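Local coordinates for GrpU microcompartment shell protein (Pectobacterium wasabiae, PDB 4OLP) that forms hexameric tiles of a glycyl-radical propanediol microcompartment shell and binds an iron-sulfur cluster, probably for electron transport, at the interface of chains A and B. Sequence-based numbering; all coordinates share one arbitrary frame. Chains: chain A/B, GrpU microcompartment shell protein.

Contact 1: the interface of chains A and B. Residues chain A 48, 64; chain B 16-17, 20, 65.
Helix 44-56 and strand 60-65 of chain A, through A:Tyr48 and A:Glu64, meet helix 11-19 of chain B, the loop residue B:Arg20 that follows it, and the end of B strand 60-65. A:Tyr48 hides 88 Å² of its surface here, its ring flanked by B:Leu17, B:Met16 and B:Arg20. Its first torsion sets CG anti to the carbonyl carbon (chi1 -67°), which sends the ring out from its helix into chain B. B:Leu17 lays methyl CD2 over the middle of one face of the ring, 3.9 Å from the centroid, a CH-pi contact. B:Met16, one residue earlier on the same helix, turns its chain at chi3 (69°), and its methyl CE lies beside CD1 and CE1, 4.0 Å from A:Tyr48 CD1. B:Ile65 contributes a looser contact, with methyl CG2 4.3 Å from A:Tyr48 CE2. At the tip of the ring the phenol hydroxyl A:Tyr48 OH lies 3.1 Å from B:Arg20 NE, above the guanidinium and toward its rim. Ring and guanidinium planes stand almost perpendicular (89°), and the hydroxyl approaches from over the face, not along a straight N-H bond. The same arginine points NH2 at the carboxylate of A:Glu64, whose chain is extended beyond CG. The two side chains form a salt bridge, but the modelled NH2 to OE2 separation is too short to be real, and the bond geometry is doubtful. Negative charge from A:Glu64 would probably help hold the guanidinium under the phenol. The patch joins an apolar grip on an aromatic ring to a charged pair, and so helps fasten neighbouring subunits of the shell protein edge to edge.

Contact 2: the interface of chains A and B. Residues chain A 28, 55-56; chain B 10, 12-13.
This patch joins the C-terminal end of helix 44-56 in one BMC-domain subunit to the N-terminal start of helix 11-19 in the next, with the loop residue A:Arg28 coming in from farther off. At its centre A:Ser55 OG and B:Thr10 OG1 share a hydrogen bond of 2.8 Å between two hydroxyls; either could be the donor. The serine hydroxyl sits between its own backbone N and carbonyl carbon (chi1 74°), a crowded position that turns it toward the threonine. In B:Thr10, just ahead of the helix, OG1 stands anti to the carbonyl carbon (chi1 -66°), which turns it to the serine hydroxyl, while methyl CG2 packs alongside, 3.9 Å from A:Ser55 CB. The extended A:Lys56 runs beside this pair and counter to the threonine, and its aliphatic CG comes to 3.4 Å from B:Thr10 OG1. On another flank of the serine, B:Glu12 reaches up from the first turn of its helix, placing carboxylate OE1 3.5 Å from A:Ser55 CB, a van der Waals touch to a methylene. A:Arg28 NH1 stops 4.3 Å from B:Glu12 OE2, with OE1 hardly farther. The guanidinium and carboxylate planes are tilted by 41°, and the charged atoms do not touch, but their opposite charges would still attract across the gap. In the fold, the patch lies where the last turn of A helix 44-56 abuts the first turn of B helix 11-19, while A:Arg28 follows helix 23-26 at a point where the modelled chain breaks off.

Contact 1: the interface of chains A and B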
loop_
_atom_site.group_PDB
_atom_site.type_symbol
_atom_site.label_atom_id
_atom_site.label_comp_id
_atom_site.label_asym_id
_atom_site.label_seq_id
_atom_site.Cartn_x
_atom_site.Cartn_y
_atom_site.Cartn_z
ATOM N N TYR A 48 -7.225 12.694 14.505
ATOM C CA TYR A 48 -8.487 12.579 15.239
ATOM C C TYR A 48 -8.523 13.508 16.405
ATOM O O TYR A 48 -9.588 14.008 16.754
ATOM C CB TYR A 48 -8.720 11.146 15.700
ATOM C CG TYR A 48 -8.955 10.230 14.548
ATOM C CD1 TYR A 48 -10.023 10.451 13.685
ATOM C CD2 TYR A 48 -8.105 9.180 14.279
ATOM C CE1 TYR A 48 -10.247 9.630 12.600
ATOM C CE2 TYR A 48 -8.326 8.344 13.192
ATOM C CZ TYR A 48 -9.401 8.574 12.363
ATOM O OH TYR A 48 -9.636 7.776 11.275
ATOM N N GLU A 64 -11.316 13.441 7.057
ATOM C CA GLU A 64 -10.128 12.808 6.544
ATOM C C GLU A 64 -10.187 12.804 5.028
ATOM O O GLU A 64 -11.258 12.750 4.465
ATOM C CB GLU A 64 -10.007 11.403 7.076
ATOM C CG GLU A 64 -8.646 10.783 6.856
ATOM C CD GLU A 64 -8.476 9.408 7.496
ATOM O OE1 GLU A 64 -9.106 9.158 8.561
ATOM O OE2 GLU A 64 -7.683 8.584 6.954
ATOM N N MET B 16 -16.771 8.969 14.124
ATOM C CA MET B 16 -15.673 8.881 13.152
ATOM C C MET B 16 -14.834 7.640 13.396
ATOM O O MET B 16 -14.425 6.942 12.458
ATOM C CB MET B 16 -14.787 10.134 13.203
ATOM C CG MET B 16 -15.343 11.280 12.378
ATOM S SD MET B 16 -14.560 12.890 12.649
ATOM C CE MET B 16 -12.926 12.642 11.955
ATOM N N LEU B 17 -14.583 7.378 14.669
ATOM C CA LEU B 17 -13.774 6.237 15.061
ATOM C C LEU B 17 -14.510 4.934 14.823
ATOM O O LEU B 17 -13.897 3.998 14.335
ATOM C CB LEU B 17 -13.337 6.354 16.520
ATOM C CG LEU B 17 -12.285 7.448 16.743
ATOM C CD1 LEU B 17 -12.098 7.697 18.225
ATOM C CD2 LEU B 17 -10.942 7.103 16.110
ATOM N N ARG B 20 -14.323 3.523 11.526
ATOM C CA ARG B 20 -13.035 2.969 11.194
ATOM C C ARG B 20 -12.629 1.758 12.027
ATOM O O ARG B 20 -11.456 1.355 11.994
ATOM C CB ARG B 20 -11.963 4.021 11.339
ATOM C CG ARG B 20 -11.776 4.929 10.139
ATOM C CD ARG B 20 -10.309 4.695 9.823
ATOM N NE ARG B 20 -9.571 5.629 8.985
ATOM C CZ ARG B 20 -8.246 5.800 9.076
ATOM N NH1 ARG B 20 -7.530 5.147 9.991
ATOM N NH2 ARG B 20 -7.622 6.645 8.265
ATOM N N ILE B 65 -7.807 0.525 14.720
ATOM C CA ILE B 65 -8.345 1.539 13.824
ATOM C C ILE B 65 -7.626 1.370 12.492
ATOM O O ILE B 65 -6.385 1.256 12.466
ATOM C CB ILE B 65 -8.082 2.948 14.397
ATOM C CG1 ILE B 65 -8.731 3.107 15.782
ATOM C CG2 ILE B 65 -8.582 4.036 13.469
ATOM C CD1 ILE B 65 -10.235 2.893 15.820
#

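Contact 2: the interface of chains A and B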
loop_
_atom_site.group_PDB
_atom_site.type_symbol
_atom_site.label_atom_id
_atom_site.label_comp_id
_atom_site.label_asym_id
_atom_site.label_seq_id
_atom_site.Cartn_x
_atom_site.Cartn_y
_atom_site.Cartn_z
ATOM N N ARG A 28 -22.279 15.981 4.274
ATOM C CA ARG A 28 -22.267 17.274 4.956
ATOM C C ARG A 28 -21.537 18.301 4.110
ATOM O O ARG A 28 -21.187 19.366 4.598
ATOM C CB ARG A 28 -21.592 17.119 6.318
ATOM C CG ARG A 28 -22.398 16.227 7.225
ATOM C CD ARG A 28 -21.527 15.613 8.276
ATOM N NE ARG A 28 -22.368 14.877 9.221
ATOM C CZ ARG A 28 -21.960 14.424 10.405
ATOM N NH1 ARG A 28 -20.713 14.633 10.815
ATOM N NH2 ARG A 28 -22.812 13.764 11.187
ATOM N N SER A 55 -14.880 19.547 15.914
ATOM C CA SER A 55 -16.245 19.162 16.199
ATOM C C SER A 55 -16.743 19.903 17.441
ATOM O O SER A 55 -17.936 20.187 17.562
ATOM C CB SER A 55 -16.341 17.665 16.379
ATOM O OG SER A 55 -15.806 17.286 17.615
ATOM N N LYS A 56 -15.824 20.245 18.345
ATOM C CA LYS A 56 -16.171 21.048 19.523
ATOM C C LYS A 56 -16.294 22.529 19.136
ATOM O O LYS A 56 -16.988 23.284 19.806
ATOM C CB LYS A 56 -15.153 20.850 20.645
ATOM C CG LYS A 56 -15.189 19.467 21.227
ATOM C CD LYS A 56 -13.957 19.177 22.055
ATOM C CE LYS A 56 -14.108 17.863 22.802
ATOM N NZ LYS A 56 -12.799 17.295 23.233
ATOM N N THR B 10 -16.210 14.172 21.564
ATOM C CA THR B 10 -17.516 14.495 21.009
ATOM C C THR B 10 -18.244 13.203 20.616
ATOM O O THR B 10 -17.616 12.166 20.475
ATOM C CB THR B 10 -17.257 15.395 19.775
ATOM O OG1 THR B 10 -16.688 16.646 20.201
ATOM C CG2 THR B 10 -18.504 15.659 18.957
ATOM N N GLU B 12 -19.678 13.026 17.590
ATOM C CA GLU B 12 -19.068 12.981 16.241
ATOM C C GLU B 12 -17.682 12.348 16.207
ATOM O O GLU B 12 -17.318 11.664 15.245
ATOM C CB GLU B 12 -18.956 14.379 15.632
ATOM C CG GLU B 12 -20.282 15.040 15.299
ATOM C CD GLU B 12 -20.132 16.367 14.567
ATOM O OE1 GLU B 12 -18.992 16.776 14.220
ATOM O OE2 GLU B 12 -21.182 17.010 14.342
ATOM N N THR B 13 -16.879 12.611 17.225
ATOM C CA THR B 13 -15.559 12.002 17.273
ATOM C C THR B 13 -15.714 10.490 17.405
ATOM O O THR B 13 -15.015 9.712 16.726
ATOM C CB THR B 13 -14.721 12.570 18.424
ATOM O OG1 THR B 13 -14.501 13.969 18.204
ATOM C CG2 THR B 13 -13.378 11.855 18.527
#

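Contact 1 and contact 2 belong to the same A-B seam, their C-alpha centres about 11 Å apart. Both draw on helix 44-56 of chain A and helix 11-19 of chain B: contact 1 uses the early part of the former and the late part of the latter, contact 2 the opposite ends, as expected of helices packed antiparallel. One helix pair thus carries both patches and ties the subunits at each of its ends. Because different surfaces of identical chains meet, and not as an exact two-fold, the seam can repeat around a ring, consistent with the six-subunit assembly typical of BMC shell proteins.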